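Side-chain contacts in catalase (Corynebacterium glutamicum, PDB 4B7H), which catalyses the breakdown of hydrogen peroxide to water and oxygen at a haem centre, which in this crystal has nitric oxide, an inhibitor of the enzyme, bound beside it: residues Ile9-Met14 and Asn315-Phe320; Thr22-Gly27 and Leu52-Ala57; Phe179-Pro184 and Glu488-Asp493; Phe214-Ala219 and Val273-Met278; Asp414-Ser417 and Ser421-Gln424. All blocks are in the same frame, centred on the assembly; numbering follows the deposited sequence.

Contact 1: residues Ile9-Met14 and Asn315-Phe320; sequences IVDRGM and NPRNFF
Arg-317 reaches across to three residues of the N-terminal arm, and the packing is closest where its aliphatic carbons pass helix 7-11. There CG lies 3.2 Å from the carbonyl O of Val-10, while CG2 of Val-10 sits over one face of the guanidinium, 3.7 Å from NE. The chain bends at chi2 (-73°), which turns the guanidinium back toward Asp-11. Two nitrogens then grip one oxygen side-on: NE at 3.0 Å and NH2 at 2.9 Å from Asp-11 OD1. Carboxylate and guanidinium are nearly coplanar, 19° apart, although neither N-H points straight at the oxygen (both about 140°). The salt bridge therefore joins helix 7-11 to the loop that runs from strand 305-314 of the beta-barrel into helix 319-324, itself N-capped by Asn-318. A type II turn, Asp-11 to Met-14, folds the arm back so that Met-14 also meets the arginine. This side is looser: SD rests 3.8 Å from Arg-317 CB, and CE comes obliquely to the guanidinium, 4.0 Å from NE. Val-10 is buried, with Phe-77 of strand 73-82 against it, whereas Asp-11, Met-14 and Arg-317 remain partly exposed. Phe-389 of the second subunit packs on both Met-14 and Arg-317, and a bound buffer molecule, probably from the crystallisation liquor, lies near the methionine.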
# COMPACT_ATOMS: atom_id res chain seq x y z
N ILE A 9 17.60 15.09 -17.61
CA ILE A 9 16.74 14.64 -16.53
C ILE A 9 15.29 14.48 -17.00
O ILE A 9 14.66 13.43 -16.76
CB ILE A 9 16.79 15.64 -15.35
CG1 ILE A 9 18.22 15.83 -14.85
CG2 ILE A 9 15.86 15.20 -14.23
CD1 ILE A 9 18.90 14.55 -14.52
N VAL A 10 14.76 15.49 -17.67
CA VAL A 10 13.33 15.47 -18.01
C VAL A 10 12.97 14.50 -19.13
O VAL A 10 11.80 14.17 -19.31
CB VAL A 10 12.74 16.87 -18.30
CG1 VAL A 10 12.94 17.80 -17.11
CG2 VAL A 10 13.36 17.47 -19.56
N ASP A 11 13.96 14.02 -19.87
CA ASP A 11 13.70 13.03 -20.91
C ASP A 11 13.68 11.60 -20.37
O ASP A 11 13.19 10.69 -21.05
CB ASP A 11 14.71 13.16 -22.06
CG ASP A 11 14.43 14.36 -22.95
OD1 ASP A 11 13.36 15.00 -22.81
OD2 ASP A 11 15.28 14.66 -23.81
N ARG A 12 14.18 11.39 -19.14
CA ARG A 12 14.20 10.04 -18.55
C ARG A 12 12.80 9.47 -18.41
O ARG A 12 11.92 10.10 -17.82
CB ARG A 12 14.83 10.06 -17.15
CG ARG A 12 16.29 10.44 -17.04
CD ARG A 12 16.58 10.76 -15.57
NE ARG A 12 17.99 10.97 -15.28
CZ ARG A 12 18.46 11.21 -14.06
NH1 ARG A 12 17.63 11.27 -13.03
NH2 ARG A 12 19.76 11.39 -13.87
N GLY A 13 12.59 8.26 -18.92
CA GLY A 13 11.32 7.56 -18.74
C GLY A 13 10.24 7.85 -19.76
O GLY A 13 9.17 7.24 -19.73
N MET A 14 10.51 8.77 -20.68
CA MET A 14 9.51 9.19 -21.65
C MET A 14 9.47 8.30 -22.89
O MET A 14 10.51 8.03 -23.51
CB MET A 14 9.75 10.64 -22.06
CG MET A 14 8.64 11.21 -22.93
SD MET A 14 8.71 13.00 -23.15
CE MET A 14 10.30 13.20 -23.94
N ASN A 315 9.65 23.39 -18.96
CA ASN A 315 8.44 22.85 -18.35
C ASN A 315 8.58 21.34 -18.21
O ASN A 315 9.31 20.70 -18.98
CB ASN A 315 7.22 23.16 -19.22
CG ASN A 315 6.68 24.57 -19.01
OD1 ASN A 315 6.24 25.24 -19.95
ND2 ASN A 315 6.69 25.02 -17.77
N PRO A 316 7.88 20.74 -17.23
CA PRO A 316 7.89 19.27 -17.19
C PRO A 316 7.32 18.65 -18.47
O PRO A 316 6.50 19.28 -19.15
CB PRO A 316 6.97 18.94 -16.00
CG PRO A 316 6.10 20.14 -15.84
CD PRO A 316 6.93 21.32 -16.26
N ARG A 317 7.75 17.44 -18.80
CA ARG A 317 7.15 16.67 -19.89
C ARG A 317 5.82 16.07 -19.46
O ARG A 317 4.88 15.99 -20.25
CB ARG A 317 8.07 15.54 -20.34
CG ARG A 317 9.51 15.93 -20.61
CD ARG A 317 9.66 16.72 -21.88
NE ARG A 317 11.05 16.79 -22.31
CZ ARG A 317 11.57 17.82 -22.97
NH1 ARG A 317 10.81 18.87 -23.27
NH2 ARG A 317 12.85 17.81 -23.33
N ASN A 318 5.74 15.62 -18.20
CA ASN A 318 4.53 15.01 -17.66
C ASN A 318 4.42 15.43 -16.20
O ASN A 318 5.30 15.13 -15.39
CB ASN A 318 4.58 13.47 -17.81
CG ASN A 318 3.34 12.78 -17.23
OD1 ASN A 318 3.09 12.86 -16.03
ND2 ASN A 318 2.59 12.08 -18.07
N PHE A 319 3.35 16.17 -15.89
CA PHE A 319 3.16 16.80 -14.59
C PHE A 319 3.14 15.79 -13.45
O PHE A 319 3.84 15.94 -12.46
CB PHE A 319 1.87 17.62 -14.62
CG PHE A 319 1.59 18.36 -13.35
CD1 PHE A 319 0.88 17.77 -12.32
CD2 PHE A 319 2.03 19.67 -13.19
CE1 PHE A 319 0.62 18.46 -11.15
CE2 PHE A 319 1.78 20.37 -12.01
CZ PHE A 319 1.07 19.75 -10.99
N PHE A 320 2.32 14.75 -13.57
CA PHE A 320 2.22 13.76 -12.50
C PHE A 320 3.55 13.05 -12.30
O PHE A 320 4.04 12.92 -11.17
CB PHE A 320 1.12 12.74 -12.79
CG PHE A 320 1.00 11.67 -11.74
CD1 PHE A 320 0.17 11.85 -10.65
CD2 PHE A 320 1.73 10.49 -11.84
CE1 PHE A 320 0.05 10.86 -9.67
CE2 PHE A 320 1.62 9.50 -10.87
CZ PHE A 320 0.78 9.69 -9.78

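Contact 2: residues Thr22-Gly27 and Leu52-Ala57; sequences TTRHNG and LIEKLA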
# COMPACT_ATOMS: atom_id res chain seq x y z
N THR A 22 -3.93 1.23 -30.36
CA THR A 22 -3.50 1.02 -28.99
C THR A 22 -3.18 -0.46 -28.73
O THR A 22 -3.59 -1.36 -29.50
CB THR A 22 -4.56 1.51 -28.00
OG1 THR A 22 -5.84 1.00 -28.40
CG2 THR A 22 -4.59 3.04 -27.98
N THR A 23 -2.44 -0.71 -27.65
CA THR A 23 -2.11 -2.06 -27.22
C THR A 23 -2.50 -2.21 -25.76
O THR A 23 -2.53 -1.21 -25.02
CB THR A 23 -0.60 -2.40 -27.34
OG1 THR A 23 0.15 -1.65 -26.38
CG2 THR A 23 -0.08 -2.10 -28.74
N ARG A 24 -2.78 -3.44 -25.35
CA ARG A 24 -2.87 -3.74 -23.93
C ARG A 24 -1.49 -3.61 -23.29
O ARG A 24 -0.49 -3.39 -23.97
CB ARG A 24 -3.44 -5.14 -23.69
CG ARG A 24 -4.86 -5.29 -24.21
CD ARG A 24 -5.63 -6.40 -23.50
NE ARG A 24 -4.79 -7.55 -23.17
CZ ARG A 24 -4.57 -8.59 -23.97
NH1 ARG A 24 -5.12 -8.64 -25.18
NH2 ARG A 24 -3.80 -9.58 -23.56
N HIS A 25 -1.43 -3.75 -21.97
CA HIS A 25 -0.17 -3.55 -21.28
C HIS A 25 0.82 -4.69 -21.46
O HIS A 25 1.99 -4.55 -21.11
CB HIS A 25 -0.43 -3.21 -19.81
CG HIS A 25 -1.23 -1.96 -19.63
ND1 HIS A 25 -1.80 -1.59 -18.43
CD2 HIS A 25 -1.55 -0.98 -20.52
CE1 HIS A 25 -2.42 -0.44 -18.58
NE2 HIS A 25 -2.28 -0.04 -19.84
N ASN A 26 0.36 -5.81 -22.02
CA ASN A 26 1.28 -6.88 -22.45
C ASN A 26 1.78 -6.66 -23.87
O ASN A 26 2.61 -7.41 -24.37
CB ASN A 26 0.62 -8.27 -22.35
CG ASN A 26 -0.36 -8.53 -23.48
OD1 ASN A 26 -1.05 -7.62 -23.94
ND2 ASN A 26 -0.41 -9.78 -23.94
N GLY A 27 1.30 -5.61 -24.54
CA GLY A 27 1.72 -5.32 -25.90
C GLY A 27 0.83 -5.85 -27.01
O GLY A 27 1.08 -5.55 -28.18
N LEU A 52 -11.12 -4.25 -21.22
CA LEU A 52 -12.06 -3.49 -20.38
C LEU A 52 -11.61 -3.49 -18.92
O LEU A 52 -11.54 -2.44 -18.27
CB LEU A 52 -13.47 -4.06 -20.47
CG LEU A 52 -14.50 -3.43 -19.52
CD1 LEU A 52 -14.80 -2.00 -19.95
CD2 LEU A 52 -15.77 -4.28 -19.48
N ILE A 53 -11.31 -4.67 -18.40
CA ILE A 53 -10.95 -4.78 -16.99
C ILE A 53 -9.60 -4.09 -16.73
O ILE A 53 -9.44 -3.41 -15.72
CB ILE A 53 -10.96 -6.24 -16.51
CG1 ILE A 53 -12.35 -6.86 -16.72
CG2 ILE A 53 -10.52 -6.33 -15.05
CD1 ILE A 53 -13.47 -6.07 -16.10
N GLU A 54 -8.65 -4.24 -17.64
CA GLU A 54 -7.34 -3.63 -17.46
C GLU A 54 -7.45 -2.09 -17.46
O GLU A 54 -6.83 -1.40 -16.64
CB GLU A 54 -6.39 -4.11 -18.55
CG GLU A 54 -4.97 -3.61 -18.44
CD GLU A 54 -4.06 -4.33 -19.41
OE1 GLU A 54 -3.64 -5.47 -19.10
OE2 GLU A 54 -3.79 -3.78 -20.49
N LYS A 55 -8.25 -1.57 -18.38
CA LYS A 55 -8.49 -0.14 -18.52
C LYS A 55 -9.17 0.44 -17.27
O LYS A 55 -8.74 1.45 -16.73
CB LYS A 55 -9.34 0.11 -19.77
CG LYS A 55 -9.53 1.57 -20.16
CD LYS A 55 -10.17 1.67 -21.55
CE LYS A 55 -10.39 3.11 -21.99
NZ LYS A 55 -11.03 3.13 -23.35
N LEU A 56 -10.23 -0.22 -16.81
CA LEU A 56 -10.94 0.22 -15.62
C LEU A 56 -10.08 0.10 -14.37
O LEU A 56 -10.09 0.99 -13.52
CB LEU A 56 -12.24 -0.57 -15.42
CG LEU A 56 -13.36 -0.33 -16.44
CD1 LEU A 56 -14.51 -1.29 -16.15
CD2 LEU A 56 -13.85 1.11 -16.40
N ALA A 57 -9.36 -1.01 -14.25
CA ALA A 57 -8.58 -1.28 -13.04
C ALA A 57 -7.39 -0.34 -12.89
O ALA A 57 -7.07 0.08 -11.78
CB ALA A 57 -8.12 -2.73 -13.00
O HOH W 1 -2.44 -6.91 -21.00
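The imidazole of His-25 and the carboxylate of Glu-54 lie stacked, their planes 11° apart. Glu-54 OE2 stands 3.2 Å above one face of the ring plane, offset toward the rim on the CG side, and CG of Glu-54 makes an off-centre CH-pi contact with the same ring. Ring atom NE2 of His-25 is hydrogen-bonded to Thr-378 of the second subunit. A second flat group, the Arg-24 guanidinium, has Asn-26 OD1 over one face.

OE2 also takes the backbone N-H of His-25, 2.8 Å from N to OE2 at an angle of 159°; the donor comes from the syn side, 28° out of the carboxylate plane. Glu-54 gets there by an extended chain, CG anti to the backbone N, which carries the carboxylate off the helix into the loop. CB of Arg-24 closes in on OE2 at 3.5 Å. The other oxygen, OE1, lies 2.7 Å from a water, which accepts from Asn-26 N and Arg-24 NE, so both oxygens of this buried acid are tied to the loop. A salt bridge from Arg-365 of the second subunit to OE1 adds a positive charge that would favour the ionised form.

The loop turns at Arg-24 to Gly-27, a type I turn between helix 7-11 and the short strand 38-39. Glu-54 anchors it to helix 50-59, whose Leu-56 touches a haem, while residues of the second subunit pack against the loop, as expected of the intertwined N-terminal arms of tetrameric catalases.

Contact 3: residues Phe179-Pro184 and Glu488-Asp493; sequences FWTRAP and EPRVYD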
# COMPACT_ATOMS: atom_id res chain seq x y z
N PHE A 179 -5.07 28.32 17.91
CA PHE A 179 -3.72 27.77 17.90
C PHE A 179 -2.67 28.87 17.89
O PHE A 179 -1.75 28.86 18.72
CB PHE A 179 -3.46 26.82 16.72
CG PHE A 179 -2.04 26.31 16.69
CD1 PHE A 179 -1.66 25.26 17.53
CD2 PHE A 179 -1.07 26.91 15.90
CE1 PHE A 179 -0.35 24.80 17.55
CE2 PHE A 179 0.25 26.46 15.92
CZ PHE A 179 0.60 25.40 16.75
N TRP A 180 -2.79 29.83 16.97
CA TRP A 180 -1.78 30.88 16.85
C TRP A 180 -1.59 31.67 18.15
O TRP A 180 -0.46 31.92 18.56
CB TRP A 180 -2.11 31.83 15.71
CG TRP A 180 -1.68 31.36 14.34
CD1 TRP A 180 -0.60 30.57 14.02
CD2 TRP A 180 -2.32 31.69 13.09
NE1 TRP A 180 -0.54 30.40 12.65
CE2 TRP A 180 -1.58 31.07 12.06
CE3 TRP A 180 -3.45 32.45 12.75
CZ2 TRP A 180 -1.93 31.20 10.71
CZ3 TRP A 180 -3.80 32.57 11.42
CH2 TRP A 180 -3.04 31.95 10.41
N THR A 181 -2.69 32.06 18.79
CA THR A 181 -2.56 32.83 20.04
C THR A 181 -2.06 32.00 21.22
O THR A 181 -1.48 32.54 22.16
CB THR A 181 -3.88 33.53 20.45
OG1 THR A 181 -4.89 32.55 20.73
CG2 THR A 181 -4.35 34.47 19.35
N ARG A 182 -2.29 30.69 21.18
CA ARG A 182 -1.78 29.82 22.24
C ARG A 182 -0.35 29.36 21.95
O ARG A 182 0.31 28.81 22.83
CB ARG A 182 -2.73 28.64 22.48
CG ARG A 182 -4.07 29.07 23.07
CD ARG A 182 -5.04 27.91 23.31
NE ARG A 182 -6.28 28.43 23.84
CZ ARG A 182 -6.48 28.72 25.13
NH1 ARG A 182 -5.52 28.49 26.01
NH2 ARG A 182 -7.64 29.23 25.53
N ALA A 183 0.12 29.62 20.73
CA ALA A 183 1.51 29.36 20.35
C ALA A 183 2.11 30.67 19.85
O ALA A 183 2.34 30.84 18.65
CB ALA A 183 1.58 28.28 19.26
N PRO A 184 2.36 31.61 20.77
CA PRO A 184 2.75 32.97 20.40
C PRO A 184 4.08 33.06 19.66
O PRO A 184 4.36 34.11 19.08
CB PRO A 184 2.82 33.71 21.74
CG PRO A 184 3.04 32.62 22.76
CD PRO A 184 2.25 31.45 22.23
N GLU A 488 -11.70 36.10 20.65
CA GLU A 488 -11.50 37.53 20.38
C GLU A 488 -10.43 38.22 21.26
O GLU A 488 -9.47 38.77 20.70
CB GLU A 488 -12.83 38.30 20.40
CG GLU A 488 -13.71 37.99 19.20
CD GLU A 488 -15.12 38.56 19.33
OE1 GLU A 488 -15.52 38.97 20.43
OE2 GLU A 488 -15.83 38.58 18.31
N PRO A 489 -10.57 38.17 22.60
CA PRO A 489 -9.55 38.85 23.42
C PRO A 489 -8.16 38.24 23.29
O PRO A 489 -7.18 38.98 23.41
CB PRO A 489 -10.08 38.68 24.85
CG PRO A 489 -11.00 37.50 24.79
CD PRO A 489 -11.63 37.59 23.44
N ARG A 490 -8.05 36.93 23.03
CA ARG A 490 -6.73 36.35 22.78
C ARG A 490 -6.09 36.98 21.55
O ARG A 490 -4.89 37.30 21.56
CB ARG A 490 -6.81 34.83 22.60
CG ARG A 490 -7.24 34.08 23.85
CD ARG A 490 -6.85 32.62 23.76
NE ARG A 490 -5.40 32.47 23.69
CZ ARG A 490 -4.60 32.41 24.75
NH1 ARG A 490 -5.11 32.46 25.97
NH2 ARG A 490 -3.29 32.29 24.59
N VAL A 491 -6.87 37.18 20.50
CA VAL A 491 -6.35 37.77 19.28
C VAL A 491 -6.01 39.25 19.49
O VAL A 491 -4.99 39.74 19.01
CB VAL A 491 -7.30 37.57 18.08
CG1 VAL A 491 -6.75 38.24 16.84
CG2 VAL A 491 -7.52 36.07 17.83
N TYR A 492 -6.85 39.97 20.24
CA TYR A 492 -6.56 41.36 20.55
C TYR A 492 -5.20 41.48 21.26
O TYR A 492 -4.39 42.35 20.92
CB TYR A 492 -7.65 41.98 21.43
CG TYR A 492 -9.05 42.02 20.84
CD1 TYR A 492 -9.26 42.06 19.47
CD2 TYR A 492 -10.17 42.01 21.68
CE1 TYR A 492 -10.54 42.09 18.94
CE2 TYR A 492 -11.45 42.05 21.16
CZ TYR A 492 -11.63 42.09 19.80
OH TYR A 492 -12.91 42.12 19.29
N ASP A 493 -4.97 40.63 22.25
CA ASP A 493 -3.74 40.67 23.04
C ASP A 493 -2.52 40.33 22.19
O ASP A 493 -1.47 40.96 22.31
CB ASP A 493 -3.81 39.67 24.19
CG ASP A 493 -4.76 40.10 25.29
OD1 ASP A 493 -5.18 41.28 25.33
OD2 ASP A 493 -5.07 39.23 26.14
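Hydrogen bonding is concentrated on Thr-181, which Arg-490 grips side-on with two nitrogens. NE donates to Thr-181 OG1 at 3.0 Å (156°), with the hydroxyl almost exactly in the guanidinium plane. NH2 donates to the backbone O of the same threonine, also at 3.0 Å, but arrives from above the carbonyl plane. A bend at chi3 (63°) turns the guanidinium to meet both oxygens. The hydroxyl is bonded as well to the carbonyl O of Trp-177, one turn back in its own helix.

Stacking comes next: the guanidinium groups of Arg-182 and Arg-490 lie flat on one another, offset, 4.2 Å between centres and 18° between planes, while CG of Arg-182 lies 3.6 Å from Arg-490 NH2. The like charges are probably eased by Asp-178, which forms a salt bridge with Arg-182 NE, and by Thr-413 O of the fourth subunit, which accepts from NH1.

Apolar contact is slight: CG2 of Thr-181 touches CG2 of Val-491 at 3.9 Å, on the more buried side.

The offset arginine stack joins helix 173-182 to helix 487-498 of the C-terminal helical region of the catalase fold, beside the fourth subunit.

Contact 4: residues Phe214-Ala219 and Val273-Met278; sequences FQWINA and VKVQIM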
# COMPACT_ATOMS: atom_id res chain seq x y z
N PHE A 214 21.75 27.00 7.99
CA PHE A 214 22.50 25.82 7.60
C PHE A 214 23.98 26.05 7.86
O PHE A 214 24.38 27.12 8.36
CB PHE A 214 22.27 25.52 6.12
CG PHE A 214 20.87 25.09 5.82
CD1 PHE A 214 20.48 23.77 5.99
CD2 PHE A 214 19.92 26.02 5.40
CE1 PHE A 214 19.18 23.37 5.74
CE2 PHE A 214 18.62 25.64 5.14
CZ PHE A 214 18.25 24.31 5.31
N GLN A 215 24.81 25.07 7.53
CA GLN A 215 26.25 25.24 7.68
C GLN A 215 26.95 25.02 6.35
O GLN A 215 26.53 24.19 5.54
CB GLN A 215 26.79 24.28 8.75
CG GLN A 215 28.18 24.65 9.25
CD GLN A 215 28.63 23.75 10.37
OE1 GLN A 215 29.09 22.63 10.14
NE2 GLN A 215 28.48 24.21 11.61
N TRP A 216 27.99 25.81 6.10
CA TRP A 216 28.89 25.60 4.97
C TRP A 216 30.24 25.22 5.55
O TRP A 216 30.68 25.79 6.56
CB TRP A 216 29.02 26.87 4.14
CG TRP A 216 28.03 27.02 3.03
CD1 TRP A 216 26.97 26.20 2.75
CD2 TRP A 216 28.00 28.06 2.04
NE1 TRP A 216 26.29 26.66 1.64
CE2 TRP A 216 26.91 27.80 1.19
CE3 TRP A 216 28.80 29.18 1.79
CZ2 TRP A 216 26.59 28.63 0.10
CZ3 TRP A 216 28.49 30.00 0.72
CH2 TRP A 216 27.40 29.72 -0.11
N ILE A 217 30.88 24.23 4.94
CA ILE A 217 32.21 23.82 5.37
C ILE A 217 33.14 23.84 4.16
O ILE A 217 32.79 23.32 3.09
CB ILE A 217 32.19 22.41 6.00
CG1 ILE A 217 31.17 22.33 7.14
CG2 ILE A 217 33.56 22.03 6.52
CD1 ILE A 217 31.21 21.01 7.91
N ASN A 218 34.31 24.47 4.32
CA ASN A 218 35.26 24.58 3.22
C ASN A 218 36.19 23.36 3.13
O ASN A 218 36.07 22.41 3.91
CB ASN A 218 36.03 25.92 3.26
CG ASN A 218 37.01 26.02 4.42
OD1 ASN A 218 37.31 25.03 5.08
ND2 ASN A 218 37.52 27.23 4.66
N ALA A 219 37.12 23.39 2.17
CA ALA A 219 37.99 22.25 1.93
C ALA A 219 38.88 21.93 3.13
O ALA A 219 39.29 20.78 3.31
CB ALA A 219 38.84 22.48 0.68
N VAL A 273 20.91 34.16 -6.43
CA VAL A 273 21.22 33.35 -5.26
C VAL A 273 22.23 34.07 -4.37
O VAL A 273 23.33 34.39 -4.81
CB VAL A 273 21.81 31.98 -5.67
CG1 VAL A 273 22.15 31.15 -4.43
CG2 VAL A 273 20.83 31.22 -6.56
N LYS A 274 21.84 34.32 -3.13
CA LYS A 274 22.69 35.03 -2.18
C LYS A 274 22.67 34.31 -0.84
O LYS A 274 21.77 33.51 -0.56
CB LYS A 274 22.23 36.49 -2.01
CG LYS A 274 22.01 37.24 -3.32
CD LYS A 274 21.69 38.71 -3.09
CE LYS A 274 21.41 39.43 -4.41
NZ LYS A 274 22.61 39.45 -5.29
N VAL A 275 23.68 34.56 -0.02
CA VAL A 275 23.72 34.02 1.33
C VAL A 275 24.05 35.09 2.35
O VAL A 275 24.73 36.07 2.05
CB VAL A 275 24.74 32.87 1.48
CG1 VAL A 275 24.21 31.60 0.83
CG2 VAL A 275 26.11 33.27 0.91
N GLN A 276 23.55 34.91 3.57
CA GLN A 276 24.11 35.57 4.74
C GLN A 276 25.12 34.59 5.32
O GLN A 276 24.87 33.39 5.37
CB GLN A 276 23.04 35.87 5.78
CG GLN A 276 21.99 36.87 5.34
CD GLN A 276 20.90 37.04 6.36
OE1 GLN A 276 20.06 36.16 6.53
NE2 GLN A 276 20.90 38.18 7.05
N ILE A 277 26.27 35.11 5.75
CA ILE A 277 27.30 34.27 6.33
C ILE A 277 27.66 34.77 7.72
O ILE A 277 28.16 35.89 7.88
CB ILE A 277 28.56 34.23 5.43
CG1 ILE A 277 28.21 33.68 4.05
CG2 ILE A 277 29.67 33.40 6.09
CD1 ILE A 277 29.38 33.65 3.08
N MET A 278 27.39 33.95 8.73
CA MET A 278 27.75 34.27 10.11
C MET A 278 28.94 33.43 10.55
O MET A 278 28.87 32.21 10.59
CB MET A 278 26.56 34.03 11.04
CG MET A 278 26.89 34.21 12.52
SD MET A 278 25.51 33.76 13.59
CE MET A 278 24.35 35.09 13.27
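Trp-216 and Val-275 approach from opposite directions and meet at the six-membered end of the indole. CH2 is the atom most involved, 3.8 Å from Val-275 CG1 and 3.9 Å from CG2, so both methyls face this corner of the ring: CG1 also lies near CZ2, at 3.9 Å, and CG2 near CZ3, at 4.0 Å. Ile-277, two residues further along the same strand, adds its CD1 at 4.4 Å from CZ3, a lighter touch. Both valine and isoleucine come to the ring obliquely. The contact is wholly apolar.

The indole is carried there by a first torsion of -90°, which sets CG beside the backbone N, and by a chi2 near zero (5°). Its polar edge is fixed separately, for NE1 donates to the hydroxyl of Tyr-228, on the strand 223-232. That strand pairs with both 214-217 and 270-279, and Tyr-228 also packs on Val-275, so one residue holds the tryptophan's rotation and backs its partner.

Further out, Phe-95 meets the indole with ring planes at about 45°, Tyr-89 lies against both Trp-216 and Ile-277, and Val-307 of strand 305-314 packs on Val-275. The two touching strands are thus not neighbours in the sheet but stand one strand apart, and the long reach of the indole bridges the gap to the smaller valine, in the antiparallel beta-barrel that forms the core of the catalase fold.

Contact 5: residues Asp414-Ser417 and Ser421-Gln424; sequences DSSS and SYGQ
Ser-416 and Tyr-422 meet through their hydroxyls, and the contact is best followed along the tyrosine. From CB the side chain leaves with CG beside the backbone N (chi1 -62°), a course that brings the far end of the ring toward the 414-417 loop. Leu-409 packs on this side chain from the same subunit; Arg-441 of the fourth subunit and Ser-32 of the second also lie against it. At the far end of the ring CZ comes 3.7 Å from Ser-416 OG, which approaches obliquely. Beyond it, OH is 2.6 Å from that OG, a short separation, and 3.5 Å from Ser-416 CB. The phenol oxygen is also hydrogen-bonded to Asp-410 OD1.

Ser-416 OG has a further partner in Asn-34 ND2 of the second subunit. The serine is presented by an Asx turn, in which Asp-414 OD1 accepts from the backbone N of Ser-416 at 2.9 Å and 159°. Ser-416 itself has a positive phi of 60°, in keeping with a sharp change of chain direction just before the link back to Tyr-422.

Carboxylate, phenol, serine hydroxyl and the amide of a neighbouring subunit therefore form a connected polar network. Such a chain may let the bonds reinforce one another, whichever hydroxyl supplies the proton, and it ties the closure of this surface loop to the second subunit, while the fourth packs against the tyrosine.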
# COMPACT_ATOMS: atom_id res chain seq x y z
N ASP A 414 36.72 -4.32 7.13
CA ASP A 414 36.18 -4.80 8.40
C ASP A 414 35.10 -3.88 8.97
O ASP A 414 34.75 -2.86 8.36
CB ASP A 414 37.29 -5.05 9.43
CG ASP A 414 38.07 -3.80 9.79
OD1 ASP A 414 37.44 -2.74 10.02
OD2 ASP A 414 39.32 -3.87 9.86
N SER A 415 34.60 -4.24 10.14
CA SER A 415 33.49 -3.57 10.78
C SER A 415 33.87 -2.37 11.67
O SER A 415 33.02 -1.86 12.40
CB SER A 415 32.75 -4.56 11.66
OG SER A 415 33.62 -5.03 12.68
N SER A 416 35.13 -1.96 11.64
CA SER A 416 35.62 -0.89 12.52
C SER A 416 35.47 -1.23 14.00
O SER A 416 35.08 -0.37 14.80
CB SER A 416 34.95 0.46 12.21
OG SER A 416 35.07 0.78 10.84
N SER A 417 35.76 -2.47 14.36
CA SER A 417 35.83 -2.85 15.76
C SER A 417 37.20 -2.46 16.33
O SER A 417 37.85 -1.53 15.82
CB SER A 417 35.52 -4.34 15.95
OG SER A 417 35.38 -4.65 17.33
N SER A 421 37.57 4.90 16.30
CA SER A 421 36.78 6.12 16.35
C SER A 421 37.10 6.99 15.15
O SER A 421 38.25 7.02 14.68
CB SER A 421 37.03 6.91 17.63
OG SER A 421 36.58 6.22 18.78
N TYR A 422 36.09 7.72 14.67
CA TYR A 422 36.26 8.62 13.53
C TYR A 422 36.21 10.10 13.93
O TYR A 422 36.59 10.96 13.13
CB TYR A 422 35.17 8.37 12.50
CG TYR A 422 35.17 6.99 11.88
CD1 TYR A 422 36.36 6.32 11.61
CD2 TYR A 422 33.97 6.37 11.56
CE1 TYR A 422 36.34 5.06 11.03
CE2 TYR A 422 33.94 5.12 10.98
CZ TYR A 422 35.12 4.47 10.71
OH TYR A 422 35.09 3.24 10.13
N GLY A 423 35.73 10.41 15.13
CA GLY A 423 35.66 11.79 15.56
C GLY A 423 34.43 12.55 15.09
O GLY A 423 33.38 11.96 14.77
N GLN A 424 34.57 13.87 15.04
CA GLN A 424 33.43 14.77 14.88
C GLN A 424 32.73 14.55 13.54
O GLN A 424 33.37 14.48 12.48
CB GLN A 424 33.89 16.23 15.03
CG GLN A 424 32.80 17.18 15.52
CD GLN A 424 31.87 17.62 14.42
OE1 GLN A 424 32.31 18.05 13.35
NE2 GLN A 424 30.56 17.52 14.68

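In the fold
Contact 4 is the apolar one, buried in the beta-barrel and touched by no other subunit. Contact 2 is buried too, but by the tetramer: its centre lies about 36 Å from the chain's centre, and its chemistry is that of a carboxylate, a ring and a water. Contacts 1 and 3 are partly buried and centred on arginine, on opposite sides of the chain's centre; their segments alternate along the sequence. Contact 1 relates to contact 4 through the sheet, since strand 305-314 pairs with strand 270-279 and leads into 315-320. Contact 5, at the surface, relies on hydroxyls and approaches contact 4 to about 6 Å between nearest atoms. Contacts 1, 2 and 5 all touch the second subunit.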